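Local coordinates for protein sulfate adenylyltransferase (Allochromatium vinosum, PDB 4DNX) that catalyses the adenylylation of sulfate by ATP, giving adenosine 5'-phosphosulfate and diphosphate, the first step on the route from sulfate to sulfite, at residues A[71-81]-A[275-283]; A[5-14]-A[47-56]. All coordinates share one frame; numbering follows the deposited sequence.

Contact 1: A[71-81]-A[275-283]; sequences MTLTDGRFFPV and REAVLHAYF
Pro-80 brings the loop 71-81 nearest to the helical segment 275-283, its CA 5.7 Å from that of Leu-279, and the Pro-80 ring lies directly on the helix. CG of Pro-80 rests against Leu-279 CA, close to the helix backbone itself, while its CB meets Val-278 CG1 at 3.7 Å. Val-278 CG1 also touches Phe-78 CZ, approaching that ring at its edge. Further along the helix, Tyr-282 receives Phe-79 in a T-shaped pair: the edge of Phe-79 is turned to the Tyr-282 face, CD1 of Phe-79 is 3.5 Å from Tyr-282 CZ, and the planes stand at 75°. The Phe-78 ring slants against Tyr-282 from another direction, which completes a buried aromatic cluster. Here the N-terminal PUA-like region is packed against the ATP-sulfurylase region, whose Rossmann-like fold contributes helix 274-287. A water links the Phe-78 backbone carbonyl to the Tyr-282 hydroxyl, donating to both; the same hydroxyl is hydrogen-bonded to Ser-53 O. At the other end, Arg-275 folds back over the loop. Bends at chi2 and chi3 swing its guanidinium round so that NH1 reaches Pro-80 O at 2.9 Å, with an N-H...O angle of 163° and the oxygen near the guanidinium plane. NH2 donates to Ala-68 O, so two backbone carbonyls fix the group's rotation. Met-71 CG lies over one guanidinium face, 3.8 Å from Arg-275 NH1, and Val-81 CG1 packs on the aliphatic Arg-275 CG.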
loop_
_atom_site.group_PDB
_atom_site.type_symbol
_atom_site.label_atom_id
_atom_site.label_comp_id
_atom_site.label_asym_id
_atom_site.label_seq_id
_atom_site.Cartn_x
_atom_site.Cartn_y
_atom_site.Cartn_z
ATOM N N MET A 71 11.492 -30.686 2.364
ATOM C CA MET A 71 10.950 -29.412 2.833
ATOM C C MET A 71 11.765 -28.789 3.951
ATOM O O MET A 71 11.231 -28.039 4.756
ATOM C CB MET A 71 9.459 -29.536 3.216
ATOM C CG MET A 71 8.556 -30.160 2.149
ATOM S SD MET A 71 6.845 -30.132 2.843
ATOM C CE MET A 71 6.116 -31.625 2.228
ATOM N N THR A 72 13.067 -29.058 3.977
ATOM C CA THR A 72 13.976 -28.380 4.913
ATOM C C THR A 72 15.228 -27.886 4.202
ATOM O O THR A 72 15.655 -28.458 3.194
ATOM C CB THR A 72 14.430 -29.300 6.092
ATOM O OG1 THR A 72 15.213 -30.397 5.577
ATOM C CG2 THR A 72 13.252 -29.843 6.868
ATOM N N LEU A 73 15.833 -26.845 4.756
ATOM C CA LEU A 73 17.190 -26.453 4.397
ATOM C C LEU A 73 18.240 -27.378 5.050
ATOM O O LEU A 73 17.937 -28.185 5.954
ATOM C CB LEU A 73 17.408 -24.993 4.802
ATOM C CG LEU A 73 16.332 -24.028 4.228
ATOM C CD1 LEU A 73 16.694 -22.616 4.581
ATOM C CD2 LEU A 73 16.203 -24.191 2.722
ATOM N N THR A 74 19.490 -27.317 4.574
ATOM C CA THR A 74 20.551 -28.161 5.192
ATOM C C THR A 74 20.747 -27.935 6.696
ATOM O O THR A 74 21.098 -28.867 7.412
ATOM C CB THR A 74 21.937 -28.025 4.494
ATOM O OG1 THR A 74 22.333 -26.646 4.468
ATOM C CG2 THR A 74 21.875 -28.601 3.076
ATOM N N ASP A 75 20.471 -26.707 7.170
ATOM C CA ASP A 75 20.584 -26.424 8.601
ATOM C C ASP A 75 19.353 -26.810 9.412
ATOM O O ASP A 75 19.324 -26.645 10.638
ATOM C CB ASP A 75 21.013 -24.963 8.847
ATOM C CG ASP A 75 19.899 -23.947 8.633
ATOM O OD1 ASP A 75 18.814 -24.226 8.041
ATOM O OD2 ASP A 75 20.139 -22.788 9.055
ATOM N N GLY A 76 18.341 -27.348 8.743
ATOM C CA GLY A 76 17.178 -27.853 9.440
ATOM C C GLY A 76 15.966 -26.949 9.467
ATOM O O GLY A 76 14.896 -27.404 9.875
ATOM N N ARG A 77 16.093 -25.694 9.026
ATOM C CA ARG A 77 14.906 -24.791 8.931
ATOM C C ARG A 77 13.853 -25.351 7.952
ATOM O O ARG A 77 14.212 -25.849 6.887
ATOM C CB ARG A 77 15.302 -23.368 8.459
ATOM C CG ARG A 77 16.011 -22.504 9.505
ATOM C CD ARG A 77 16.525 -21.170 8.910
ATOM N NE ARG A 77 17.608 -21.433 7.959
ATOM C CZ ARG A 77 18.060 -20.576 7.042
ATOM N NH1 ARG A 77 17.542 -19.366 6.923
ATOM N NH2 ARG A 77 19.048 -20.943 6.238
ATOM N N PHE A 78 12.569 -25.271 8.307
ATOM C CA PHE A 78 11.496 -25.650 7.401
ATOM C C PHE A 78 11.324 -24.606 6.270
ATOM O O PHE A 78 11.168 -23.400 6.523
ATOM C CB PHE A 78 10.194 -25.781 8.190
ATOM C CG PHE A 78 9.002 -26.076 7.342
ATOM C CD1 PHE A 78 8.895 -27.297 6.649
ATOM C CD2 PHE A 78 7.960 -25.137 7.228
ATOM C CE1 PHE A 78 7.754 -27.563 5.824
ATOM C CE2 PHE A 78 6.842 -25.419 6.420
ATOM C CZ PHE A 78 6.752 -26.618 5.723
ATOM N N PHE A 79 11.332 -25.089 5.027
ATOM C CA PHE A 79 10.918 -24.300 3.869
ATOM C C PHE A 79 10.527 -25.202 2.682
ATOM O O PHE A 79 11.312 -26.044 2.253
ATOM C CB PHE A 79 11.950 -23.251 3.468
ATOM C CG PHE A 79 11.360 -22.176 2.594
ATOM C CD1 PHE A 79 10.647 -21.094 3.162
ATOM C CD2 PHE A 79 11.390 -22.299 1.190
ATOM C CE1 PHE A 79 10.048 -20.136 2.384
ATOM C CE2 PHE A 79 10.774 -21.336 0.375
ATOM C CZ PHE A 79 10.105 -20.216 0.975
ATOM N N PRO A 80 9.305 -25.049 2.164
ATOM C CA PRO A 80 8.737 -26.091 1.310
ATOM C C PRO A 80 9.145 -26.178 -0.144
ATOM O O PRO A 80 8.897 -27.220 -0.739
ATOM C CB PRO A 80 7.214 -25.858 1.407
ATOM C CG PRO A 80 7.041 -24.484 1.804
ATOM C CD PRO A 80 8.300 -24.024 2.533
ATOM N N VAL A 81 9.709 -25.132 -0.730
ATOM C CA VAL A 81 10.190 -25.196 -2.131
ATOM C C VAL A 81 11.556 -24.527 -2.282
ATOM O O VAL A 81 11.901 -23.621 -1.551
ATOM C CB VAL A 81 9.186 -24.533 -3.149
ATOM C CG1 VAL A 81 7.795 -25.188 -3.036
ATOM C CG2 VAL A 81 9.135 -23.022 -2.951
ATOM N N ARG A 275 2.312 -29.644 -3.136
ATOM C CA ARG A 275 3.502 -28.901 -2.677
ATOM C C ARG A 275 3.338 -27.358 -2.594
ATOM O O ARG A 275 3.881 -26.712 -1.676
ATOM C CB ARG A 275 4.733 -29.244 -3.493
ATOM C CG ARG A 275 6.019 -28.593 -2.918
ATOM C CD ARG A 275 6.444 -29.197 -1.519
ATOM N NE ARG A 275 6.915 -30.553 -1.673
ATOM C CZ ARG A 275 8.209 -30.892 -1.764
ATOM N NH1 ARG A 275 9.161 -29.986 -1.614
ATOM N NH2 ARG A 275 8.539 -32.141 -1.968
ATOM N N GLU A 276 2.595 -26.773 -3.534
ATOM C CA GLU A 276 2.385 -25.348 -3.544
ATOM C C GLU A 276 1.431 -24.953 -2.411
ATOM O O GLU A 276 1.569 -23.868 -1.850
ATOM C CB GLU A 276 1.858 -24.886 -4.902
ATOM C CG GLU A 276 1.782 -23.392 -5.035
ATOM C CD GLU A 276 1.692 -22.936 -6.475
ATOM O OE1 GLU A 276 1.269 -23.781 -7.292
ATOM O OE2 GLU A 276 2.035 -21.757 -6.757
ATOM N N ALA A 277 0.502 -25.865 -2.060
ATOM C CA ALA A 277 -0.424 -25.610 -0.950
ATOM C C ALA A 277 0.361 -25.432 0.360
ATOM O O ALA A 277 -0.007 -24.592 1.195
ATOM C CB ALA A 277 -1.481 -26.744 -0.828
ATOM N N VAL A 278 1.443 -26.199 0.547
ATOM C CA VAL A 278 2.269 -26.018 1.741
ATOM C C VAL A 278 2.962 -24.638 1.735
ATOM O O VAL A 278 3.058 -23.961 2.798
ATOM C CB VAL A 278 3.311 -27.160 1.891
ATOM C CG1 VAL A 278 4.140 -26.945 3.151
ATOM C CG2 VAL A 278 2.545 -28.516 1.944
ATOM N N LEU A 279 3.477 -24.247 0.574
ATOM C CA LEU A 279 4.059 -22.905 0.442
ATOM C C LEU A 279 3.032 -21.809 0.781
ATOM O O LEU A 279 3.343 -20.853 1.526
ATOM C CB LEU A 279 4.591 -22.712 -0.979
ATOM C CG LEU A 279 5.295 -21.376 -1.174
ATOM C CD1 LEU A 279 6.555 -21.292 -0.266
ATOM C CD2 LEU A 279 5.669 -21.215 -2.678
ATOM N N HIS A 280 1.809 -21.956 0.237
ATOM C CA HIS A 280 0.677 -21.048 0.550
ATOM C C HIS A 280 0.405 -20.946 2.035
ATOM O O HIS A 280 0.263 -19.836 2.530
ATOM C CB HIS A 280 -0.587 -21.521 -0.142
ATOM C CG HIS A 280 -0.600 -21.299 -1.619
ATOM N ND1 HIS A 280 -1.595 -21.831 -2.426
ATOM C CD2 HIS A 280 0.240 -20.623 -2.439
ATOM C CE1 HIS A 280 -1.365 -21.473 -3.683
ATOM N NE2 HIS A 280 -0.261 -20.735 -3.717
ATOM N N ALA A 281 0.360 -22.083 2.736
ATOM C CA ALA A 281 0.153 -22.082 4.193
ATOM C C ALA A 281 1.297 -21.355 4.906
ATOM O O ALA A 281 1.082 -20.535 5.828
ATOM C CB ALA A 281 -0.053 -23.516 4.725
ATOM N N TYR A 282 2.513 -21.599 4.433
ATOM C CA TYR A 282 3.690 -20.979 5.036
ATOM C C TYR A 282 3.601 -19.447 4.998
ATOM O O TYR A 282 3.722 -18.783 6.062
ATOM C CB TYR A 282 4.901 -21.454 4.260
ATOM C CG TYR A 282 6.237 -20.994 4.840
ATOM C CD1 TYR A 282 6.676 -19.678 4.657
ATOM C CD2 TYR A 282 7.033 -21.887 5.523
ATOM C CE1 TYR A 282 7.914 -19.256 5.228
ATOM C CE2 TYR A 282 8.262 -21.515 6.078
ATOM C CZ TYR A 282 8.687 -20.186 5.923
ATOM O OH TYR A 282 9.889 -19.820 6.493
ATOM N N PHE A 283 3.368 -18.871 3.816
ATOM C CA PHE A 283 3.354 -17.409 3.748
ATOM C C PHE A 283 2.108 -16.750 4.346
ATOM O O PHE A 283 2.170 -15.598 4.809
ATOM C CB PHE A 283 3.798 -16.827 2.388
ATOM C CG PHE A 283 2.881 -17.060 1.213
ATOM C CD1 PHE A 283 1.767 -16.247 0.996
ATOM C CD2 PHE A 283 3.282 -17.960 0.215
ATOM C CE1 PHE A 283 0.966 -16.425 -0.196
ATOM C CE2 PHE A 283 2.519 -18.163 -0.961
ATOM C CZ PHE A 283 1.365 -17.379 -1.180
HETATM O O HOH W 1 11.414 -21.473 8.380
#

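Contact 2: A[5-14]-A[47-56]; sequences VGSDELRPRF and LGAGYFSPLD
Arg-13 and Phe-14 pair their backbone with the end of helix 38-48: Arg-13 N donates to Leu-47 O at 3.0 Å and Phe-14 N to Gly-48 O at 3.1 Å. These carbonyls belong to the last helical turn, which finishes in a Schellman motif with Gly-50 at positive phi; a CB there would press on Ala-49 O and point at Pro-12 CB. The Arg-13 side chain starts over this helix end, CB and CG both 3.6 Å from Leu-47 O. Turns at chi2 and chi3 (-57° and -65°) carry it across to the chain beyond Pro-54. CD passes Leu-55 O at 3.7 Å, and NE is hydrogen-bonded to Ile-161 O of strand 155-163. The guanidinium lies flat against Asp-56, whose CB sits over its centre and whose backbone O lies above that face without a hydrogen bond to NE. NH1 donates to a water that donates to Arg-11 O. NH2 is 3.6 Å from Asp-56 O, and a MES, probably from the crystallisation liquor, lies about 3 Å from the side chain. With an alanine here, Ile-161 O would probably lose its arginine partner and a gap would be likely to open over Asp-56. Near the start of 5-14, chi1 of 177° turns Ser-53 OG away from its own amide to accept from Arg-11 N at 2.9 Å. A second water ties Ser-53 OG to Val-5 O and Ser-7 OG, while Ser-7 OG donates to Glu-9 O. Pro-54 CD lies 3.5 Å from Val-5 O. Backbone amides, one serine hydroxyl and bridging waters thus join the N-terminal loop to the helix end and the turn after it: the specific bonds are polar, mostly to main-chain atoms, with Leu-10, Pro-12 and Pro-54 adding apolar cover.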
loop_
_atom_site.group_PDB
_atom_site.type_symbol
_atom_site.label_atom_id
_atom_site.label_comp_id
_atom_site.label_asym_id
_atom_site.label_seq_id
_atom_site.Cartn_x
_atom_site.Cartn_y
_atom_site.Cartn_z
ATOM N N VAL A 5 6.756 -17.932 10.848
ATOM C CA VAL A 5 7.337 -19.256 10.759
ATOM C C VAL A 5 8.837 -19.185 11.029
ATOM O O VAL A 5 9.514 -18.454 10.360
ATOM C CB VAL A 5 7.085 -19.915 9.365
ATOM C CG1 VAL A 5 7.562 -21.377 9.409
ATOM C CG2 VAL A 5 5.575 -19.875 9.024
ATOM N N GLY A 6 9.318 -19.911 12.026
ATOM C CA GLY A 6 10.796 -20.003 12.262
ATOM C C GLY A 6 11.492 -18.845 12.956
ATOM O O GLY A 6 12.722 -18.856 13.062
ATOM N N SER A 7 10.732 -17.844 13.417
ATOM C CA SER A 7 11.279 -16.727 14.219
ATOM C C SER A 7 10.182 -16.014 14.990
ATOM O O SER A 7 9.000 -16.194 14.721
ATOM C CB SER A 7 11.974 -15.697 13.318
ATOM O OG SER A 7 11.024 -15.143 12.420
ATOM N N ASP A 8 10.561 -15.165 15.939
ATOM C CA ASP A 8 9.536 -14.467 16.713
ATOM C C ASP A 8 8.977 -13.223 16.016
ATOM O O ASP A 8 7.861 -12.773 16.316
ATOM C CB ASP A 8 10.087 -14.086 18.089
ATOM C CG ASP A 8 10.412 -15.306 18.967
ATOM O OD1 ASP A 8 9.800 -16.387 18.804
ATOM O OD2 ASP A 8 11.262 -15.156 19.871
ATOM N N GLU A 9 9.757 -12.669 15.093
ATOM C CA GLU A 9 9.345 -11.507 14.298
ATOM C C GLU A 9 9.673 -11.738 12.845
ATOM O O GLU A 9 10.647 -12.434 12.540
ATOM C CB GLU A 9 10.104 -10.266 14.769
ATOM C CG GLU A 9 9.770 -9.943 16.225
ATOM C CD GLU A 9 9.705 -8.463 16.490
ATOM O OE1 GLU A 9 10.615 -7.736 16.025
ATOM O OE2 GLU A 9 8.741 -8.036 17.171
ATOM N N LEU A 10 8.873 -11.152 11.953
ATOM C CA LEU A 10 9.204 -11.198 10.510
ATOM C C LEU A 10 10.558 -10.553 10.240
ATOM O O LEU A 10 10.954 -9.564 10.902
ATOM C CB LEU A 10 8.156 -10.486 9.663
ATOM C CG LEU A 10 6.786 -11.172 9.613
ATOM C CD1 LEU A 10 5.837 -10.226 8.827
ATOM C CD2 LEU A 10 6.798 -12.572 8.931
ATOM N N ARG A 11 11.259 -11.118 9.270
ATOM C CA ARG A 11 12.600 -10.645 8.864
ATOM C C ARG A 11 12.628 -10.343 7.350
ATOM O O ARG A 11 13.363 -11.014 6.580
ATOM C CB ARG A 11 13.686 -11.678 9.271
ATOM C CG ARG A 11 13.699 -11.989 10.756
ATOM C CD ARG A 11 15.029 -12.579 11.228
ATOM N NE ARG A 11 14.931 -12.957 12.642
ATOM C CZ ARG A 11 15.359 -14.113 13.156
ATOM N NH1 ARG A 11 15.914 -15.039 12.376
ATOM N NH2 ARG A 11 15.221 -14.347 14.461
ATOM N N PRO A 12 11.866 -9.325 6.911
ATOM C CA PRO A 12 11.756 -9.010 5.485
ATOM C C PRO A 12 13.101 -8.501 4.928
ATOM O O PRO A 12 13.958 -8.007 5.688
ATOM C CB PRO A 12 10.729 -7.860 5.449
ATOM C CG PRO A 12 10.893 -7.146 6.843
ATOM C CD PRO A 12 11.098 -8.371 7.756
ATOM N N ARG A 13 13.265 -8.623 3.609
ATOM C CA ARG A 13 14.527 -8.252 2.967
ATOM C C ARG A 13 14.454 -6.881 2.269
ATOM O O ARG A 13 15.451 -6.378 1.739
ATOM C CB ARG A 13 14.976 -9.358 1.975
ATOM C CG ARG A 13 15.126 -10.760 2.645
ATOM C CD ARG A 13 16.113 -10.732 3.820
ATOM N NE ARG A 13 17.465 -10.440 3.392
ATOM C CZ ARG A 13 18.518 -10.379 4.205
ATOM N NH1 ARG A 13 18.367 -10.613 5.522
ATOM N NH2 ARG A 13 19.728 -10.082 3.712
ATOM N N PHE A 14 13.291 -6.247 2.323
ATOM C CA PHE A 14 13.162 -4.863 1.792
ATOM C C PHE A 14 13.959 -3.875 2.624
ATOM O O PHE A 14 14.017 -3.979 3.864
ATOM C CB PHE A 14 11.680 -4.412 1.727
ATOM C CG PHE A 14 11.507 -3.003 1.263
ATOM C CD1 PHE A 14 11.691 -2.654 -0.094
ATOM C CD2 PHE A 14 11.126 -2.019 2.170
ATOM C CE1 PHE A 14 11.537 -1.316 -0.495
ATOM C CE2 PHE A 14 10.971 -0.684 1.803
ATOM C CZ PHE A 14 11.166 -0.314 0.463
ATOM N N LEU A 47 10.480 -12.446 -0.761
ATOM C CA LEU A 47 11.482 -12.250 0.306
ATOM C C LEU A 47 11.486 -10.798 0.835
ATOM O O LEU A 47 11.582 -10.555 2.070
ATOM C CB LEU A 47 12.885 -12.580 -0.273
ATOM C CG LEU A 47 13.163 -14.106 -0.341
ATOM C CD1 LEU A 47 14.354 -14.307 -1.300
ATOM C CD2 LEU A 47 13.449 -14.647 1.055
ATOM N N GLY A 48 11.454 -9.827 -0.072
ATOM C CA GLY A 48 11.414 -8.392 0.288
ATOM C C GLY A 48 10.220 -8.057 1.172
ATOM O O GLY A 48 10.345 -7.265 2.088
ATOM N N ALA A 49 9.091 -8.710 0.888
ATOM C CA ALA A 49 7.783 -8.344 1.505
ATOM C C ALA A 49 7.524 -9.149 2.774
ATOM O O ALA A 49 6.480 -8.964 3.421
ATOM C CB ALA A 49 6.672 -8.595 0.485
ATOM N N GLY A 50 8.467 -10.013 3.167
ATOM C CA GLY A 50 8.349 -10.775 4.433
ATOM C C GLY A 50 7.544 -12.078 4.331
ATOM O O GLY A 50 7.420 -12.831 5.316
ATOM N N TYR A 51 6.993 -12.372 3.158
ATOM C CA TYR A 51 6.233 -13.604 2.994
ATOM C C TYR A 51 7.104 -14.871 3.175
ATOM O O TYR A 51 6.610 -15.915 3.632
ATOM C CB TYR A 51 5.577 -13.626 1.626
ATOM C CG TYR A 51 4.383 -12.683 1.515
ATOM C CD1 TYR A 51 3.192 -12.960 2.210
ATOM C CD2 TYR A 51 4.441 -11.533 0.703
ATOM C CE1 TYR A 51 2.086 -12.099 2.113
ATOM C CE2 TYR A 51 3.374 -10.660 0.567
ATOM C CZ TYR A 51 2.173 -10.960 1.283
ATOM O OH TYR A 51 1.101 -10.121 1.141
ATOM N N PHE A 52 8.390 -14.800 2.787
ATOM C CA PHE A 52 9.277 -15.963 2.901
ATOM C C PHE A 52 10.244 -15.820 4.077
ATOM O O PHE A 52 11.314 -16.439 4.138
ATOM C CB PHE A 52 10.033 -16.199 1.579
ATOM C CG PHE A 52 9.167 -16.671 0.427
ATOM C CD1 PHE A 52 7.816 -17.060 0.578
ATOM C CD2 PHE A 52 9.715 -16.683 -0.836
ATOM C CE1 PHE A 52 7.071 -17.505 -0.520
ATOM C CE2 PHE A 52 8.963 -17.121 -1.974
ATOM C CZ PHE A 52 7.668 -17.507 -1.823
ATOM N N SER A 53 9.820 -15.046 5.077
ATOM C CA SER A 53 10.622 -14.945 6.286
ATOM C C SER A 53 10.792 -16.272 7.051
ATOM O O SER A 53 9.865 -17.111 6.993
ATOM C CB SER A 53 9.915 -13.967 7.271
ATOM O OG SER A 53 10.622 -13.867 8.522
ATOM N N PRO A 54 12.049 -16.621 7.294
ATOM C CA PRO A 54 13.067 -15.701 7.795
ATOM C C PRO A 54 14.240 -15.871 6.813
ATOM O O PRO A 54 15.398 -15.553 7.161
ATOM C CB PRO A 54 13.439 -16.260 9.177
ATOM C CG PRO A 54 13.289 -17.718 9.012
ATOM C CD PRO A 54 12.064 -17.871 8.110
ATOM N N LEU A 55 13.981 -16.382 5.606
ATOM C CA LEU A 55 15.098 -16.652 4.684
ATOM C C LEU A 55 15.757 -15.367 4.182
ATOM O O LEU A 55 15.109 -14.324 4.015
ATOM C CB LEU A 55 14.621 -17.498 3.488
ATOM C CG LEU A 55 14.555 -19.020 3.726
ATOM C CD1 LEU A 55 13.667 -19.388 4.870
ATOM C CD2 LEU A 55 14.025 -19.694 2.466
ATOM N N ASP A 56 17.069 -15.448 3.921
ATOM C CA ASP A 56 17.816 -14.213 3.558
ATOM C C ASP A 56 18.055 -13.955 2.089
ATOM O O ASP A 56 18.451 -12.849 1.723
ATOM C CB ASP A 56 19.149 -14.092 4.333
ATOM C CG ASP A 56 20.166 -15.113 3.937
ATOM O OD1 ASP A 56 20.043 -15.752 2.851
ATOM O OD2 ASP A 56 21.140 -15.266 4.718
HETATM O O HOH W 2 9.668 -15.663 10.026
HETATM O O HOH W 3 12.838 -13.092 4.913
HETATM O O HOH W 4 16.083 -12.172 6.781
#

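How the contacts relate
From the N terminus, the chain runs through 5-14, then helices 18-28 and 38-48, and returns at 47-56, where contact 2 closes a short loop within the PUA-like region. Helix 61-70 follows and leads into 71-81, which waits almost two hundred residues for 275-283; contact 1 thus closes a long loop reaching into the parallel-sheet region. The two loops come in series, neither nesting nor crossing. In space they adjoin, their centres about 13 Å apart, and meet chiefly at Tyr-282, whose ring packs on Val-5 and whose hydroxyl lies against Pro-54, with Phe-283 beside Tyr-51. Helix 274-287 therefore bears on both contacts and ties the N-terminal loops to the ATP-sulfurylase region.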